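Side-chain contacts in 3-dehydroquinate dehydratase (PDB 4H3D), which catalyses the cis-dehydration of 3-dehydroquinate to 3-dehydroshikimate through an imine with an active-site lysine, the third step of the chorismate pathway: residues 13-16 with 20-23; 157-162 with 193-198; 186-191 with 204-209. All coordinates share one frame; numbering follows the deposited sequence. Where two conformers were deposited one is given.

Interaction 1. Residues 13-16 with 20-23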
ATOM      1  N   ILE B  13     -17.052  -6.981 -17.483  1.00 38.18           N
ATOM      2  CA  ILE B  13     -15.953  -6.878 -16.493  1.00 36.83           C
ATOM      3  C   ILE B  13     -15.719  -8.288 -15.910  1.00 35.88           C
ATOM      4  O   ILE B  13     -16.676  -8.974 -15.571  1.00 37.95           O
ATOM      5  CB  ILE B  13     -16.312  -5.898 -15.325  1.00 34.20           C
ATOM      6  CG1 ILE B  13     -16.314  -4.445 -15.807  1.00 37.05           C
ATOM      7  CG2 ILE B  13     -15.335  -6.021 -14.189  1.00 36.55           C
ATOM      8  CD1 ILE B  13     -14.966  -3.957 -16.393  1.00 38.16           C
ATOM      9  N   THR B  14     -14.459  -8.716 -15.819  1.00 34.75           N
ATOM     10  CA  THR B  14     -14.110 -10.051 -15.288  1.00 34.37           C
ATOM     11  C   THR B  14     -13.467  -9.908 -13.914  1.00 32.70           C
ATOM     12  O   THR B  14     -12.288  -9.601 -13.813  1.00 33.11           O
ATOM     13  CB  THR B  14     -13.108 -10.793 -16.212  1.00 37.55           C
ATOM     14  OG1 THR B  14     -13.639 -10.879 -17.537  1.00 39.63           O
ATOM     15  CG2 THR B  14     -12.829 -12.190 -15.691  1.00 36.80           C
ATOM     16  N   ILE B  15     -14.252 -10.128 -12.856  1.00 31.56           N
ATOM     17  CA  ILE B  15     -13.751 -10.021 -11.481  1.00 29.22           C
ATOM     18  C   ILE B  15     -12.954 -11.267 -11.186  1.00 30.69           C
ATOM     19  O   ILE B  15     -13.397 -12.381 -11.485  1.00 29.33           O
ATOM     20  CB  ILE B  15     -14.906  -9.883 -10.455  1.00 28.45           C
ATOM     21  CG1 ILE B  15     -15.802  -8.694 -10.822  1.00 27.69           C
ATOM     22  CG2 ILE B  15     -14.359  -9.713  -8.999  1.00 23.34           C
ATOM     23  CD1 ILE B  15     -16.958  -8.489  -9.868  1.00 31.45           C
ATOM     24  N   GLY B  16     -11.773 -11.084 -10.606  1.00 32.67           N
ATOM     25  CA  GLY B  16     -10.891 -12.203 -10.286  1.00 35.35           C
ATOM     26  C   GLY B  16      -9.725 -12.327 -11.240  1.00 39.16           C
ATOM     27  O   GLY B  16      -8.886 -13.201 -11.085  1.00 42.46           O
ATOM     28  N   PRO B  20      -7.211  -5.461  -9.542  1.00 27.15           N
ATOM     29  CA  PRO B  20      -8.479  -5.424  -8.833  1.00 25.14           C
ATOM     30  C   PRO B  20      -9.412  -4.413  -9.458  1.00 24.29           C
ATOM     31  O   PRO B  20      -8.956  -3.395  -9.983  1.00 23.18           O
ATOM     32  CB  PRO B  20      -8.087  -4.945  -7.437  1.00 26.89           C
ATOM     33  CG  PRO B  20      -6.686  -5.392  -7.279  1.00 27.81           C
ATOM     34  CD  PRO B  20      -6.069  -5.372  -8.623  1.00 29.64           C
ATOM     35  N   LYS B  21     -10.705  -4.677  -9.376  1.00 22.56           N
ATOM     36  CA  LYS B  21     -11.699  -3.778  -9.935  1.00 22.96           C
ATOM     37  C   LYS B  21     -12.098  -2.755  -8.887  1.00 22.28           C
ATOM     38  O   LYS B  21     -12.149  -3.062  -7.688  1.00 21.59           O
ATOM     39  CB  LYS B  21     -12.913  -4.568 -10.426  1.00 23.34           C
ATOM     40  CG  LYS B  21     -12.544  -5.762 -11.351  1.00 28.04           C
ATOM     41  CD  LYS B  21     -11.747  -5.332 -12.571  1.00 31.70           C
ATOM     42  CE  LYS B  21     -11.380  -6.530 -13.452  1.00 36.11           C
ATOM     43  NZ  LYS B  21     -10.359  -7.419 -12.785  1.00 37.35           N
ATOM     44  N   ILE B  22     -12.371  -1.541  -9.334  1.00 22.25           N
ATOM     45  CA  ILE B  22     -12.757  -0.464  -8.434  1.00 22.66           C
ATOM     46  C   ILE B  22     -14.251  -0.244  -8.468  1.00 21.70           C
ATOM     47  O   ILE B  22     -14.850  -0.063  -9.558  1.00 19.37           O
ATOM     48  CB  ILE B  22     -12.090   0.870  -8.824  1.00 25.06           C
ATOM     49  CG1 ILE B  22     -10.577   0.749  -8.743  1.00 27.60           C
ATOM     50  CG2 ILE B  22     -12.572   2.000  -7.890  1.00 27.51           C
ATOM     51  CD1 ILE B  22      -9.838   2.001  -9.194  1.00 28.28           C
ATOM     52  N   CYS B  23     -14.846  -0.232  -7.279  1.00 20.51           N
ATOM     53  CA  CYS B  23     -16.270  -0.002  -7.097  1.00 21.69           C
ATOM     54  C   CYS B  23     -16.467   1.305  -6.346  1.00 21.81           C
ATOM     55  O   CYS B  23     -15.766   1.576  -5.355  1.00 21.52           O
ATOM     56  CB  CYS B  23     -16.887  -1.138  -6.278  1.00 22.59           C
ATOM     57  SG  CYS B  23     -18.640  -1.031  -6.058  1.00 27.59           S
TER
HETATM   58  O   HOH W   1     -10.648  -8.532  -9.898  1.00 26.88           O
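K21, the first residue of strand 21-26, reaches across to strand 13-15, which runs nearly at right angles to it (101° between the short segments, axes 9.1 Å apart), so the backbones do not pair and one long side chain makes the contact. The K21 chain leaves the backbone with CG beside its own N (chi1 -50°) and bends at chi2. Its methylenes then slide past I13 in the opposite sense: the CG2 methyl of I13 lies alongside the lysine, 4.0 Å from K21 CG. I15 adds a looser apolar touch, its CG1 4.4 Å from K21 CG.

Strand 13-15 pairs with strand 8-10 in a small antiparallel hairpin ahead of the barrel, while 21-26 is the first strand of the (beta/alpha)8 barrel, between 48-52 and 227-229. The lysine therefore joins the N-terminal hairpin to the start of the barrel wall, and I15, which also rests on I48 and A226, packs against the same end of it.

A second bend, at chi4 (-70°), turns the amino group of K21 toward the end of strand 13-15. There NZ makes a weak hydrogen bond to T14 O at 3.1 Å, and CE lies almost as near, 3.2 Å from T14 O. The main partner of the ammonium is E17 O in the connecting loop, where R19 O also accepts from NZ. A water also accepts from K21 NZ at 3.1 Å and from G16 N at 2.9 Å, and so bridges the lysine to the end of the hairpin. The hydroxyl of T14 has a different task, bonding through OG1 to the side-chain amide of Q9 on the partner strand.

Interaction 2. Residues 157-162 with 193-198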
ATOM      1  N   GLU B 157     -10.656 -17.223  12.087  1.00 24.42           N
ATOM      2  CA  GLU B 157     -12.058 -16.784  12.122  1.00 24.56           C
ATOM      3  C   GLU B 157     -12.422 -16.140  10.792  1.00 23.09           C
ATOM      4  O   GLU B 157     -13.473 -16.409  10.235  1.00 23.35           O
ATOM      5  CB  GLU B 157     -12.301 -15.764  13.235  1.00 25.37           C
ATOM      6  CG  GLU B 157     -12.062 -16.280  14.630  1.00 27.69           C
ATOM      7  CD  GLU B 157     -12.306 -15.202  15.660  1.00 32.91           C
ATOM      8  OE1 GLU B 157     -13.489 -14.824  15.852  1.00 30.29           O
ATOM      9  OE2 GLU B 157     -11.315 -14.746  16.284  1.00 26.81           O
ATOM     10  N   ILE B 158     -11.551 -15.274  10.293  1.00 23.21           N
ATOM     11  CA  ILE B 158     -11.791 -14.607   8.998  1.00 21.13           C
ATOM     12  C   ILE B 158     -11.920 -15.683   7.892  1.00 24.12           C
ATOM     13  O   ILE B 158     -12.896 -15.689   7.117  1.00 22.57           O
ATOM     14  CB  ILE B 158     -10.681 -13.601   8.680  1.00 21.43           C
ATOM     15  CG1 ILE B 158     -10.708 -12.449   9.697  1.00 20.16           C
ATOM     16  CG2 ILE B 158     -10.851 -13.022   7.260  1.00 19.85           C
ATOM     17  CD1 ILE B 158      -9.505 -11.543   9.614  1.00 21.63           C
ATOM     18  N   VAL B 159     -10.970 -16.617   7.856  1.00 25.09           N
ATOM     19  CA  VAL B 159     -11.020 -17.692   6.867  1.00 27.09           C
ATOM     20  C   VAL B 159     -12.305 -18.531   7.023  1.00 27.15           C
ATOM     21  O   VAL B 159     -12.912 -18.915   6.017  1.00 28.51           O
ATOM     22  CB  VAL B 159      -9.760 -18.604   6.920  1.00 27.83           C
ATOM     23  CG1 VAL B 159      -9.949 -19.836   6.026  1.00 30.56           C
ATOM     24  CG2 VAL B 159      -8.509 -17.828   6.503  1.00 23.72           C
ATOM     25  N   SER B 160     -12.738 -18.785   8.268  1.00 27.44           N
ATOM     26  CA  SER B 160     -13.939 -19.594   8.507  1.00 28.65           C
ATOM     27  C   SER B 160     -15.198 -18.901   7.967  1.00 26.98           C
ATOM     28  O   SER B 160     -16.082 -19.555   7.403  1.00 25.77           O
ATOM     29  CB  SER B 160     -14.103 -19.996  10.012  1.00 31.83           C
ATOM     30  OG  SER B 160     -14.502 -18.900  10.842  1.00 37.93           O
ATOM     31  N   ARG B 161     -15.272 -17.584   8.116  1.00 23.70           N
ATOM     32  CA  ARG B 161     -16.417 -16.844   7.606  1.00 25.12           C
ATOM     33  C   ARG B 161     -16.418 -16.816   6.082  1.00 22.41           C
ATOM     34  O   ARG B 161     -17.444 -17.018   5.463  1.00 21.03           O
ATOM     35  CB  ARG B 161     -16.452 -15.436   8.169  1.00 24.15           C
ATOM     36  CG  ARG B 161     -16.683 -15.440   9.645  1.00 28.32           C
ATOM     37  CD  ARG B 161     -16.950 -14.079  10.181  1.00 28.01           C
ATOM     38  NE  ARG B 161     -16.830 -14.096  11.620  1.00 25.85           N
ATOM     39  CZ  ARG B 161     -16.833 -13.025  12.395  1.00 26.36           C
ATOM     40  NH1 ARG B 161     -16.986 -11.819  11.876  1.00 25.13           N
ATOM     41  NH2 ARG B 161     -16.697 -13.168  13.701  1.00 29.89           N
ATOM     42  N   LEU B 162     -15.257 -16.581   5.488  1.00 23.16           N
ATOM     43  CA  LEU B 162     -15.151 -16.560   4.020  1.00 23.56           C
ATOM     44  C   LEU B 162     -15.505 -17.942   3.438  1.00 23.05           C
ATOM     45  O   LEU B 162     -16.184 -18.032   2.408  1.00 22.77           O
ATOM     46  CB  LEU B 162     -13.752 -16.110   3.582  1.00 24.38           C
ATOM     47  CG  LEU B 162     -13.384 -14.656   3.914  1.00 22.70           C
ATOM     48  CD1 LEU B 162     -11.879 -14.394   3.679  1.00 23.43           C
ATOM     49  CD2 LEU B 162     -14.265 -13.678   3.116  1.00 24.37           C
ATOM     50  N   ASN B 193      -4.676 -13.666   2.017  1.00 23.22           N
ATOM     51  CA  ASN B 193      -3.808 -14.443   1.153  1.00 24.67           C
ATOM     52  C   ASN B 193      -3.906 -15.944   1.411  1.00 24.38           C
ATOM     53  O   ASN B 193      -3.809 -16.747   0.472  1.00 27.65           O
ATOM     54  CB  ASN B 193      -2.370 -13.962   1.238  1.00 24.38           C
ATOM     55  CG  ASN B 193      -1.521 -14.500   0.103  1.00 24.73           C
ATOM     56  OD1 ASN B 193      -0.634 -15.275   0.328  1.00 26.48           O
ATOM     57  ND2 ASN B 193      -1.846 -14.118  -1.135  1.00 25.83           N
ATOM     58  N   GLU B 194      -4.093 -16.327   2.662  1.00 26.05           N
ATOM     59  CA  GLU B 194      -4.276 -17.747   2.995  1.00 27.96           C
ATOM     60  C   GLU B 194      -5.541 -18.285   2.316  1.00 25.79           C
ATOM     61  O   GLU B 194      -5.530 -19.368   1.730  1.00 26.03           O
ATOM     62  CB  GLU B 194      -4.338 -17.942   4.507  1.00 29.47           C
ATOM     63  CG  GLU B 194      -4.533 -19.386   4.932  1.00 37.44           C
ATOM     64  CD  GLU B 194      -4.270 -19.599   6.420  1.00 45.98           C
ATOM     65  OE1 GLU B 194      -3.244 -19.081   6.929  1.00 49.97           O
ATOM     66  OE2 GLU B 194      -5.077 -20.301   7.066  1.00 51.23           O
ATOM     67  N   MET B 195      -6.615 -17.502   2.365  1.00 24.86           N
ATOM     68  CA  MET B 195      -7.859 -17.866   1.717  1.00 25.57           C
ATOM     69  C   MET B 195      -7.621 -17.955   0.208  1.00 27.06           C
ATOM     70  O   MET B 195      -7.940 -18.963  -0.426  1.00 27.77           O
ATOM     71  CB  MET B 195      -8.934 -16.819   2.015  1.00 24.54           C
ATOM     72  CG  MET B 195     -10.312 -17.163   1.496  1.00 26.77           C
ATOM     73  SD  MET B 195     -11.043 -18.538   2.414  1.00 28.37           S
ATOM     74  CE  MET B 195     -12.467 -18.879   1.369  1.00 24.47           C
ATOM     75  N   PHE B 196      -7.044 -16.895  -0.355  1.00 26.84           N
ATOM     76  CA  PHE B 196      -6.749 -16.833  -1.777  1.00 27.63           C
ATOM     77  C   PHE B 196      -5.959 -18.042  -2.255  1.00 28.71           C
ATOM     78  O   PHE B 196      -6.296 -18.667  -3.274  1.00 29.97           O
ATOM     79  CB  PHE B 196      -5.941 -15.546  -2.082  1.00 27.91           C
ATOM     80  CG  PHE B 196      -5.646 -15.338  -3.545  1.00 30.86           C
ATOM     81  CD1 PHE B 196      -6.570 -14.688  -4.373  1.00 29.30           C
ATOM     82  CD2 PHE B 196      -4.451 -15.769  -4.092  1.00 33.48           C
ATOM     83  CE1 PHE B 196      -6.305 -14.480  -5.716  1.00 33.57           C
ATOM     84  CE2 PHE B 196      -4.174 -15.573  -5.445  1.00 39.52           C
ATOM     85  CZ  PHE B 196      -5.114 -14.920  -6.262  1.00 35.51           C
ATOM     86  N   LYS B 197      -4.928 -18.390  -1.510  1.00 29.27           N
ATOM     87  CA  LYS B 197      -4.024 -19.460  -1.907  1.00 31.81           C
ATOM     88  C   LYS B 197      -4.477 -20.888  -1.623  1.00 33.39           C
ATOM     89  O   LYS B 197      -4.267 -21.772  -2.452  1.00 31.42           O
ATOM     90  CB  LYS B 197      -2.666 -19.256  -1.258  1.00 33.71           C
ATOM     91  CG  LYS B 197      -1.776 -18.245  -1.945  1.00 36.40           C
ATOM     92  CD  LYS B 197      -0.403 -18.302  -1.323  1.00 41.58           C
ATOM     93  CE  LYS B 197       0.658 -17.755  -2.225  1.00 45.35           C
ATOM     94  NZ  LYS B 197       2.013 -17.890  -1.572  1.00 46.45           N
ATOM     95  N   ILE B 198      -5.106 -21.096  -0.470  1.00 32.63           N
ATOM     96  CA  ILE B 198      -5.441 -22.434   0.009  1.00 33.46           C
ATOM     97  C   ILE B 198      -6.904 -22.850  -0.085  1.00 32.93           C
ATOM     98  O   ILE B 198      -7.190 -23.959  -0.548  1.00 31.43           O
ATOM     99  CB  ILE B 198      -5.012 -22.582   1.497  1.00 36.02           C
ATOM    100  CG1 ILE B 198      -3.526 -22.235   1.656  1.00 38.80           C
ATOM    101  CG2 ILE B 198      -5.294 -24.006   2.019  1.00 35.27           C
ATOM    102  CD1 ILE B 198      -3.087 -22.141   3.079  1.00 44.33           C
TER
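M195 packs against both V159 and L162, and these three residues supply nearly all of the buried surface between helices 155-167 and 182-199. The methionine starts with CG anti to its backbone N (chi1 -174°) and turns at chi2 (70°), which carries the sulfur and the terminal methyl across to the other helix. M195 SD sits 4.0 Å from V159 CG1, so the valine meets the thioether with a single methyl branch. Further along, M195 CE comes to 3.8 Å from L162 CB, close to the root of the leucine and to its backbone carbonyl carbon. The leucine answers with a branch of its own: L162 CD1 packs 3.9 Å from M195 CG, so the base of one chain meets the end of the other.

V159 has a second neighbour in E194, where its CG2 methyl lies 4.3 Å from E194 OE2. The methyl sits loosely over the face of the carboxylate, at its OE2 end; the polar partner of that carboxylate is K155, in a salt bridge one turn back from V159. The charged pair thus borders the apolar patch and links the same two helices. On the inner side L162 continues onto P173 and I175 of strand 172-177, while M195 also packs on I204, C163 and Q166.

The two helix segments run in the same general sense at 48°, with axes 10.0 Å apart and V159 facing M195 at the closest alpha-carbons. Consecutive helices packed side by side in this way, over the strand that connects them, form part of the outer helical layer of the TIM barrel, here backing the strand that carries the Schiff-base lysine K174.

Interaction 3. Residues 186-191 with 204-209. With SHL (5-hydroxy-6-methyl-4-oxo-4H-pyran-2-carboxylic acid), chain I.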
ATOM      1  N   LEU B 186      -2.271  -6.291   9.235  1.00 22.49           N
ATOM      2  CA  LEU B 186      -1.490  -7.382   8.664  1.00 23.22           C
ATOM      3  C   LEU B 186      -2.231  -8.728   8.777  1.00 23.16           C
ATOM      4  O   LEU B 186      -2.159  -9.561   7.872  1.00 25.01           O
ATOM      5  CB  LEU B 186      -0.084  -7.443   9.302  1.00 24.12           C
ATOM      6  CG  LEU B 186       0.782  -6.170   9.141  1.00 26.14           C
ATOM      7  CD1 LEU B 186       2.142  -6.341   9.787  1.00 22.52           C
ATOM      8  CD2 LEU B 186       0.952  -5.799   7.666  1.00 25.76           C
ATOM      9  N   VAL B 187      -2.954  -8.941   9.873  1.00 24.24           N
ATOM     10  CA  VAL B 187      -3.753 -10.187  10.035  1.00 23.39           C
ATOM     11  C   VAL B 187      -4.819 -10.311   8.936  1.00 22.19           C
ATOM     12  O   VAL B 187      -4.995 -11.393   8.316  1.00 22.29           O
ATOM     13  CB  VAL B 187      -4.408 -10.241  11.430  1.00 24.42           C
ATOM     14  CG1 VAL B 187      -5.466 -11.373  11.506  1.00 21.65           C
ATOM     15  CG2 VAL B 187      -3.317 -10.383  12.535  1.00 28.59           C
ATOM     16  N   LEU B 188      -5.517  -9.212   8.672  1.00 20.14           N
ATOM     17  CA  LEU B 188      -6.512  -9.170   7.598  1.00 19.57           C
ATOM     18  C   LEU B 188      -5.854  -9.546   6.268  1.00 19.14           C
ATOM     19  O   LEU B 188      -6.381 -10.394   5.508  1.00 20.53           O
ATOM     20  CB  LEU B 188      -7.178  -7.773   7.520  1.00 17.78           C
ATOM     21  CG  LEU B 188      -8.281  -7.545   6.469  1.00 18.70           C
ATOM     22  CD1 LEU B 188      -7.717  -7.266   5.060  1.00 16.51           C
ATOM     23  CD2 LEU B 188      -9.303  -8.719   6.445  1.00 16.95           C
ATOM     24  N   LEU B 189      -4.680  -8.968   6.002  1.00 21.03           N
ATOM     25  CA  LEU B 189      -3.941  -9.288   4.771  1.00 18.98           C
ATOM     26  C   LEU B 189      -3.450 -10.741   4.748  1.00 18.95           C
ATOM     27  O   LEU B 189      -3.496 -11.402   3.703  1.00 20.52           O
ATOM     28  CB  LEU B 189      -2.771  -8.313   4.563  1.00 23.03           C
ATOM     29  CG  LEU B 189      -3.152  -6.853   4.253  1.00 24.28           C
ATOM     30  CD1 LEU B 189      -1.878  -6.007   4.082  1.00 24.64           C
ATOM     31  CD2 LEU B 189      -4.038  -6.752   3.004  1.00 23.87           C
ATOM     32  N   GLU B 190      -2.989 -11.240   5.890  1.00 20.14           N
ATOM     33  CA  GLU B 190      -2.545 -12.642   6.009  1.00 21.72           C
ATOM     34  C   GLU B 190      -3.704 -13.634   5.757  1.00 21.82           C
ATOM     35  O   GLU B 190      -3.544 -14.648   5.051  1.00 22.41           O
ATOM     36  CB  GLU B 190      -1.955 -12.900   7.405  1.00 25.27           C
ATOM     37  CG  GLU B 190      -1.372 -14.328   7.567  1.00 28.35           C
ATOM     38  CD  GLU B 190      -0.989 -14.663   9.004  1.00 39.06           C
ATOM     39  OE1 GLU B 190      -0.300 -15.692   9.207  1.00 36.11           O
ATOM     40  OE2 GLU B 190      -1.401 -13.917   9.930  1.00 41.08           O
ATOM     41  N   ALA B 191      -4.853 -13.340   6.355  1.00 22.02           N
ATOM     42  CA  ALA B 191      -6.065 -14.139   6.182  1.00 22.01           C
ATOM     43  C   ALA B 191      -6.501 -14.114   4.729  1.00 21.24           C
ATOM     44  O   ALA B 191      -6.846 -15.146   4.160  1.00 21.23           O
ATOM     45  CB  ALA B 191      -7.177 -13.612   7.088  1.00 23.10           C
ATOM     46  N   ILE B 204     -12.465 -13.271  -3.850  1.00 20.81           N
ATOM     47  CA  ILE B 204     -12.881 -12.771  -2.562  1.00 20.01           C
ATOM     48  C   ILE B 204     -12.582 -11.290  -2.473  1.00 19.92           C
ATOM     49  O   ILE B 204     -11.750 -10.755  -3.236  1.00 21.39           O
ATOM     50  CB  ILE B 204     -12.191 -13.509  -1.392  1.00 20.61           C
ATOM     51  CG1 ILE B 204     -10.680 -13.233  -1.383  1.00 22.24           C
ATOM     52  CG2 ILE B 204     -12.473 -15.048  -1.488  1.00 20.22           C
ATOM     53  CD1 ILE B 204      -9.934 -13.875  -0.244  1.00 18.39           C
ATOM     54  N   ILE B 205     -13.290 -10.634  -1.556  1.00 19.39           N
ATOM     55  CA  ILE B 205     -13.189  -9.209  -1.306  1.00 19.72           C
ATOM     56  C   ILE B 205     -12.922  -9.006   0.176  1.00 20.06           C
ATOM     57  O   ILE B 205     -13.697  -9.468   1.016  1.00 18.71           O
ATOM     58  CB  ILE B 205     -14.535  -8.503  -1.619  1.00 20.03           C
ATOM     59  CG1 ILE B 205     -14.983  -8.782  -3.053  1.00 21.84           C
ATOM     60  CG2 ILE B 205     -14.441  -6.992  -1.333  1.00 17.52           C
ATOM     61  CD1 ILE B 205     -16.511  -8.463  -3.289  1.00 18.84           C
ATOM     62  N   THR B 206     -11.840  -8.310   0.514  1.00 18.34           N
ATOM     63  CA  THR B 206     -11.522  -8.046   1.916  1.00 19.63           C
ATOM     64  C   THR B 206     -10.989  -6.667   2.102  1.00 20.92           C
ATOM     65  O   THR B 206     -10.373  -6.088   1.166  1.00 20.66           O
ATOM     66  CB  THR B 206     -10.428  -8.988   2.468  1.00 20.90           C
ATOM     67  OG1 THR B 206      -9.158  -8.672   1.857  1.00 19.79           O
ATOM     68  CG2 THR B 206     -10.800 -10.468   2.206  1.00 17.93           C
ATOM     69  N   MET B 207     -11.215  -6.110   3.289  0.50 19.72           N
ATOM     70  CA  MET B 207     -10.661  -4.810   3.641  0.50 20.90           C
ATOM     71  C   MET B 207     -10.536  -4.635   5.137  0.50 20.02           C
ATOM     72  O   MET B 207     -11.259  -5.255   5.924  0.50 18.63           O
ATOM     73  CB  MET B 207     -11.494  -3.657   3.082  0.50 21.85           C
ATOM     74  CG  MET B 207     -12.787  -3.418   3.804  0.50 21.76           C
ATOM     75  SD  MET B 207     -13.726  -2.069   3.066  0.50 31.75           S
ATOM     76  CE  MET B 207     -14.003  -2.713   1.412  0.50 35.47           C
ATOM     77  N   SER B 208      -9.577  -3.795   5.500  1.00 21.35           N
ATOM     78  CA  SER B 208      -9.317  -3.388   6.854  1.00 22.30           C
ATOM     79  C   SER B 208      -9.686  -1.918   6.785  1.00 20.73           C
ATOM     80  O   SER B 208      -9.141  -1.168   5.976  1.00 23.97           O
ATOM     81  CB  SER B 208      -7.830  -3.555   7.213  1.00 21.64           C
ATOM     82  OG  SER B 208      -7.611  -3.185   8.550  1.00 23.26           O
ATOM     83  N   MET B 209     -10.631  -1.515   7.609  1.00 22.25           N
ATOM     84  CA  MET B 209     -11.153  -0.162   7.598  1.00 22.91           C
ATOM     85  C   MET B 209     -10.259   0.821   8.383  1.00 24.90           C
ATOM     86  O   MET B 209      -9.237   0.425   8.932  1.00 22.65           O
ATOM     87  CB  MET B 209     -12.583  -0.176   8.158  1.00 26.89           C
ATOM     88  CG  MET B 209     -13.561  -1.024   7.318  1.00 27.04           C
ATOM     89  SD  MET B 209     -15.266  -1.018   7.957  1.00 35.19           S
ATOM     90  CE  MET B 209     -15.064  -1.923   9.479  1.00 26.66           C
TER
HETATM   91  OAD SHL I 302     -15.136   1.058   1.477  1.00 37.96           O
HETATM   92  CAH SHL I 302     -15.553   0.849   2.644  1.00 43.51           C
HETATM   93  OAA SHL I 302     -15.173   1.564   3.606  1.00 41.03           O
HETATM   94  CAK SHL I 302     -16.489  -0.237   2.859  1.00 39.73           C
HETATM   95  OAG SHL I 302     -16.884  -1.026   1.726  1.00 36.68           O
HETATM   96  CAF SHL I 302     -17.934  -1.953   1.876  1.00 38.55           C
HETATM   97  CAL SHL I 302     -18.393  -2.596   0.774  1.00 38.12           C
HETATM   98  CAJ SHL I 302     -18.492  -2.069   3.100  1.00 40.48           C
HETATM   99  OAC SHL I 302     -19.504  -2.914   3.278  1.00 37.58           O
HETATM  100  CAI SHL I 302     -18.036  -1.344   4.165  1.00 39.11           C
HETATM  101  CAE SHL I 302     -17.049  -0.447   4.052  1.00 38.84           C
HETATM  102  OAB SHL I 302     -18.580  -1.514   5.360  1.00 38.37           O
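Van der Waals packing comes first: L188 of helix 182-199 presses its isobutyl group against three successive residues of strand 205-208. With CG anti to the backbone N (chi1 -179°), the side chain extends from the helix to the strand and spreads its two methyls over it. L188 CD1 lies 3.8 Å from T206 OG1, and CD1 and CD2 approach T206 CB about equally. Two residues along, L188 CG is 4.1 Å from S208 CB. Between those two the leucine meets bare backbone, with its CG 3.8 Å from M207 O, because the M207 side chain leaves by the other face of the strand.

The helix runs nearly antiparallel to the strand, at 168°, as the return leg of a beta-alpha-beta crossover must: strand 172-177 leads into helix 182-199, which leads back to 205-208 beside it. L188 also touches V177, so it lies against both strands of the unit.

Polar bonding is left to neighbours. T206 OG1 is hydrogen-bonded to the hydroxyl of T192, one turn further along the helix, and T192 OG1 also bonds to the backbone O of L188. These links tie the hydroxyl of T206 to the same helix that supplies the leucine. The backbone N of S208 is met by the hydroxyl of S216.

Ligand contacts belong to M207 on the barrel's inner side. Its chain runs straight through chi2 to carry SD over the ring face of SHL, 3.3 Å from SHL CAK, and the bend at chi3 (61°) brings M207 CE to 3.4 Å from the ring oxygen OAG. These distances belong to one of two modelled conformers, so the close approach is provisional. R86, H147, R217 and Q240 bind the same molecule through hydrogen bonds.

In the fold
From the N terminus, interaction 1 comes first, closing a short loop between the leading hairpin and the opening strand of the barrel; it is finished long before the other two begin. Interaction 2 then opens on helix 155-167, and interaction 3 opens on helix 182-199 before interaction 2 closes further along that same helix, so the two cross. They also touch: I158 packs on A191, and M195 on I204. Together they tie two neighbouring outer helices to strand 205-208, and both border the second subunit. Interactions 1 and 3 do not touch, their centres 17 Å apart, but both reach the parallel barrel sheet.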